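Local coordinates for protein putative solute-binding component of ABC transporter (PDB 4YS6) that probably serves as the sugar-binding component of an ABC transporter, and holds beta-D-glucose in the cleft between its two lobes, at residues Lys238-Leu251 against Glu264-Asn277. Numbering follows the deposited sequence.
With BGC (beta-D-glucopyranose), chain D.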
# COMPACT_ATOMS: atom_id res chain seq x y z
N LYS A 238 12.83 -25.19 -7.66
CA LYS A 238 12.47 -24.51 -6.42
C LYS A 238 12.27 -23.03 -6.71
O LYS A 238 13.08 -22.39 -7.38
CB LYS A 238 13.56 -24.72 -5.35
CG LYS A 238 13.27 -24.01 -4.01
CD LYS A 238 14.25 -24.44 -2.92
CE LYS A 238 14.13 -23.57 -1.66
NZ LYS A 238 12.87 -22.77 -1.57
N LEU A 239 11.16 -22.51 -6.21
CA LEU A 239 10.92 -21.09 -6.19
C LEU A 239 11.47 -20.60 -4.87
O LEU A 239 10.99 -21.02 -3.82
CB LEU A 239 9.43 -20.81 -6.33
CG LEU A 239 8.99 -19.37 -6.23
CD1 LEU A 239 9.71 -18.52 -7.21
CD2 LEU A 239 7.49 -19.30 -6.48
N ASP A 240 12.49 -19.75 -4.91
CA ASP A 240 13.20 -19.38 -3.68
C ASP A 240 12.58 -18.17 -2.98
O ASP A 240 12.59 -18.10 -1.75
CB ASP A 240 14.67 -19.11 -3.98
CG ASP A 240 15.42 -20.35 -4.48
OD1 ASP A 240 15.66 -21.26 -3.64
OD2 ASP A 240 15.72 -20.47 -5.69
N ALA A 241 12.04 -17.23 -3.75
CA ALA A 241 11.42 -16.04 -3.18
C ALA A 241 10.38 -15.45 -4.08
O ALA A 241 10.52 -15.47 -5.30
CB ALA A 241 12.48 -14.97 -2.87
N VAL A 242 9.32 -14.91 -3.46
CA VAL A 242 8.36 -14.07 -4.18
C VAL A 242 8.29 -12.71 -3.50
O VAL A 242 7.84 -12.58 -2.36
CB VAL A 242 6.96 -14.69 -4.25
CG1 VAL A 242 6.08 -13.94 -5.26
CG2 VAL A 242 7.04 -16.15 -4.66
N LEU A 243 8.76 -11.70 -4.20
CA LEU A 243 8.64 -10.33 -3.75
C LEU A 243 7.23 -9.86 -4.04
O LEU A 243 6.87 -9.68 -5.20
CB LEU A 243 9.66 -9.44 -4.46
CG LEU A 243 9.50 -7.95 -4.29
CD1 LEU A 243 9.67 -7.61 -2.79
CD2 LEU A 243 10.54 -7.22 -5.16
N CYS A 244 6.44 -9.73 -2.98
CA CYS A 244 5.09 -9.17 -3.10
C CYS A 244 5.09 -7.83 -2.41
O CYS A 244 5.48 -7.75 -1.24
CB CYS A 244 4.04 -10.06 -2.46
SG CYS A 244 3.96 -11.69 -3.23
N SER A 245 4.59 -6.81 -3.10
CA SER A 245 4.60 -5.47 -2.53
C SER A 245 3.58 -5.28 -1.41
O SER A 245 3.74 -4.35 -0.61
CB SER A 245 4.36 -4.41 -3.61
OG SER A 245 5.42 -4.37 -4.57
N ASN A 246 2.55 -6.12 -1.31
CA ASN A 246 1.62 -5.98 -0.20
C ASN A 246 0.94 -7.28 0.14
O ASN A 246 1.16 -8.31 -0.48
CB ASN A 246 0.57 -4.90 -0.50
CG ASN A 246 -0.59 -5.42 -1.33
OD1 ASN A 246 -0.43 -6.34 -2.15
ND2 ASN A 246 -1.79 -4.88 -1.09
N ASP A 247 0.08 -7.23 1.13
CA ASP A 247 -0.60 -8.43 1.59
C ASP A 247 -1.68 -8.93 0.63
O ASP A 247 -1.84 -10.14 0.48
CB ASP A 247 -1.19 -8.18 2.96
CG ASP A 247 -0.16 -8.34 4.12
OD1 ASP A 247 1.05 -8.57 3.88
OD2 ASP A 247 -0.62 -8.23 5.29
N SER A 248 -2.43 -8.07 -0.06
CA SER A 248 -3.48 -8.60 -0.93
C SER A 248 -2.84 -9.39 -2.09
O SER A 248 -3.37 -10.45 -2.47
CB SER A 248 -4.43 -7.50 -1.44
OG SER A 248 -3.79 -6.56 -2.29
N THR A 249 -1.69 -8.95 -2.60
CA THR A 249 -1.04 -9.73 -3.64
C THR A 249 -0.37 -10.97 -3.04
O THR A 249 -0.47 -12.06 -3.62
CB THR A 249 -0.02 -8.90 -4.44
OG1 THR A 249 1.01 -8.39 -3.60
CG2 THR A 249 -0.72 -7.75 -5.16
N ALA A 250 0.24 -10.83 -1.87
CA ALA A 250 0.83 -12.00 -1.22
C ALA A 250 -0.20 -13.10 -0.95
O ALA A 250 0.12 -14.29 -1.04
CB ALA A 250 1.51 -11.59 0.07
N LEU A 251 -1.40 -12.71 -0.55
CA LEU A 251 -2.45 -13.68 -0.30
C LEU A 251 -2.80 -14.51 -1.54
O LEU A 251 -3.03 -15.72 -1.46
CB LEU A 251 -3.69 -12.98 0.22
CG LEU A 251 -4.83 -13.87 0.65
CD1 LEU A 251 -4.36 -14.79 1.78
CD2 LEU A 251 -5.99 -13.01 1.11
N GLU A 264 9.79 -26.73 -2.03
CA GLU A 264 10.01 -26.08 -0.73
C GLU A 264 9.48 -24.67 -0.78
O GLU A 264 9.69 -23.96 -1.76
CB GLU A 264 11.49 -26.08 -0.35
CG GLU A 264 12.03 -27.45 0.06
CD GLU A 264 11.24 -28.08 1.20
OE1 GLU A 264 10.79 -27.35 2.12
OE2 GLU A 264 11.05 -29.32 1.18
N TRP A 265 8.79 -24.27 0.29
CA TRP A 265 8.12 -22.97 0.37
C TRP A 265 9.08 -21.79 0.21
O TRP A 265 10.14 -21.75 0.87
CB TRP A 265 7.39 -22.87 1.72
CG TRP A 265 6.32 -21.85 1.72
CD1 TRP A 265 6.39 -20.59 2.22
CD2 TRP A 265 5.00 -21.99 1.18
NE1 TRP A 265 5.21 -19.93 2.01
CE2 TRP A 265 4.33 -20.78 1.39
CE3 TRP A 265 4.33 -23.04 0.54
CZ2 TRP A 265 3.02 -20.58 0.98
CZ3 TRP A 265 3.03 -22.84 0.15
CH2 TRP A 265 2.39 -21.62 0.37
N PRO A 266 8.73 -20.81 -0.66
CA PRO A 266 9.57 -19.63 -0.85
C PRO A 266 9.43 -18.59 0.25
O PRO A 266 8.45 -18.60 1.01
CB PRO A 266 9.05 -19.05 -2.18
CG PRO A 266 7.64 -19.45 -2.21
CD PRO A 266 7.55 -20.79 -1.55
N ILE A 267 10.41 -17.69 0.31
CA ILE A 267 10.23 -16.42 0.98
C ILE A 267 9.05 -15.71 0.34
O ILE A 267 8.96 -15.64 -0.90
CB ILE A 267 11.47 -15.52 0.87
CG1 ILE A 267 12.70 -16.19 1.46
CG2 ILE A 267 11.19 -14.18 1.54
CD1 ILE A 267 14.00 -15.53 1.05
N VAL A 268 8.12 -15.22 1.16
CA VAL A 268 7.01 -14.38 0.67
C VAL A 268 6.91 -13.14 1.53
O VAL A 268 6.76 -13.25 2.75
CB VAL A 268 5.66 -15.12 0.69
CG1 VAL A 268 4.54 -14.22 0.17
CG2 VAL A 268 5.73 -16.44 -0.13
N THR A 269 7.03 -11.98 0.90
CA THR A 269 6.93 -10.69 1.58
C THR A 269 5.52 -10.13 1.48
O THR A 269 4.65 -10.68 0.80
CB THR A 269 7.91 -9.65 0.99
OG1 THR A 269 7.59 -9.37 -0.37
CG2 THR A 269 9.34 -10.16 1.07
N GLY A 270 5.28 -9.01 2.15
CA GLY A 270 4.01 -8.35 2.09
C GLY A 270 4.02 -7.02 2.81
O GLY A 270 5.07 -6.49 3.18
N GLN A 271 2.84 -6.48 3.01
CA GLN A 271 2.66 -5.22 3.69
C GLN A 271 1.18 -5.05 4.08
O GLN A 271 0.30 -5.35 3.27
CB GLN A 271 3.14 -4.09 2.79
CG GLN A 271 2.73 -2.75 3.19
CD GLN A 271 3.05 -1.67 2.15
OE1 GLN A 271 3.18 -0.53 2.52
NE2 GLN A 271 3.22 -2.04 0.86
N ASP A 272 0.97 -4.54 5.30
CA ASP A 272 -0.31 -4.06 5.88
C ASP A 272 -0.74 -4.88 7.11
O ASP A 272 -1.59 -4.42 7.88
CB ASP A 272 -1.53 -4.11 4.92
CG ASP A 272 -1.46 -3.12 3.78
OD1 ASP A 272 -0.56 -2.24 3.75
OD2 ASP A 272 -2.37 -3.20 2.92
N CYS A 273 -0.20 -6.08 7.25
CA CYS A 273 -0.65 -7.01 8.29
C CYS A 273 -2.16 -7.21 8.24
O CYS A 273 -2.85 -7.13 9.28
CB CYS A 273 -0.24 -6.54 9.69
SG CYS A 273 1.56 -6.59 9.89
N ASP A 274 -2.69 -7.46 7.03
CA ASP A 274 -4.08 -7.91 6.91
C ASP A 274 -4.27 -9.16 7.75
O ASP A 274 -3.38 -9.99 7.87
CB ASP A 274 -4.46 -8.23 5.45
CG ASP A 274 -4.54 -7.01 4.56
OD1 ASP A 274 -4.57 -5.86 5.08
OD2 ASP A 274 -4.63 -7.20 3.32
N ILE A 275 -5.47 -9.35 8.27
CA ILE A 275 -5.76 -10.47 9.15
C ILE A 275 -5.49 -11.81 8.47
O ILE A 275 -4.89 -12.68 9.08
CB ILE A 275 -7.22 -10.41 9.64
CG1 ILE A 275 -7.35 -9.26 10.62
CG2 ILE A 275 -7.64 -11.70 10.34
CD1 ILE A 275 -8.79 -8.92 10.99
N ALA A 276 -5.94 -11.99 7.24
CA ALA A 276 -5.72 -13.23 6.51
C ALA A 276 -4.23 -13.57 6.45
O ALA A 276 -3.83 -14.73 6.63
CB ALA A 276 -6.29 -13.13 5.11
N ASN A 277 -3.42 -12.55 6.16
CA ASN A 277 -1.98 -12.74 6.03
C ASN A 277 -1.30 -13.00 7.36
O ASN A 277 -0.34 -13.77 7.40
CB ASN A 277 -1.36 -11.55 5.34
CG ASN A 277 -1.96 -11.31 4.00
OD1 ASN A 277 -3.13 -10.96 3.90
ND2 ASN A 277 -1.18 -11.49 2.95
C2 BGC D . -1.24 1.17 0.12
C3 BGC D . -1.02 -0.22 0.62
C4 BGC D . -2.11 -1.14 0.25
C5 BGC D . -2.42 -1.10 -1.21
C6 BGC D . -3.67 -1.86 -1.60
C1 BGC D . -1.38 1.14 -1.42
O1 BGC D . -1.59 2.31 -1.92
O2 BGC D . -0.13 1.99 0.47
O3 BGC D . -0.89 -0.12 2.09
O4 BGC D . -1.77 -2.51 0.55
O5 BGC D . -2.61 0.29 -1.59
O6 BGC D . -4.76 -1.56 -0.74
O HOH W 1 -3.01 -5.72 1.62
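Ala241 pairs with Ile267 and Val242 with Val268 in a short parallel ladder between strands 241-244 and 267-268, the two ends of a beta-alpha-beta unit. Ile267 N donates to Asp240 O, and Val242 N to Ile267 O at 2.7 Å. The Thr269 N bond to Val242 O is weak. Past the last bridge the Thr269 hydroxyl, not a backbone amide, donates to Cys244 O (OG1 to O 2.8 Å). With chi1 at 64°, OG1 is held between its own N and carbonyl carbon and turned to the neighbouring strand.

Apolar contacts flank the ladder. Ala241 CB meets Ile267 CB on one face of the sheet. On the other, Val242 CG2 lies beside Pro266 CG, and Val268 CG1 touches Ala250 CB of the following helix.

Beyond the strands, polar groups join the start of helix 247-260 to the loop after strand 267-268. Gln271 NE2 donates to Ser245 O, while its OE1 accepts from Lys292, a residue of the glucose pocket. A backbone bond runs from Asp247 N to Gln271 O. The Asp247 carboxylate enters the turn of the other segment, where OD2 takes Asp274 N on its anti lone pair (2.8 Å). OD1 receives Ser289 OG and a weak bond from Gln271 N. Asn277 stacks its amide on this carboxylate, the planes 7° apart, and its ND2 reaches Asp247 O at 2.9 Å. Leu251 N approaches that oxygen from the opposite face.

Both segments hold glucose. Asn246 ND2 donates to O4 of the sugar (2.9 Å, 166°), while Asn246 OD1 caps helix 247-260 through Thr249 N. Asp272 OD1 and OD2 accept from O3 and O4 (2.7 and 2.5 Å).

The glucose-binding Asn246 and Asp272 thus lie in the loops that follow the C-terminal ends of neighbouring parallel strands, as in periplasmic binding proteins. The buried Asp247 network ties these regions together, and O4 is both donor and acceptor between them.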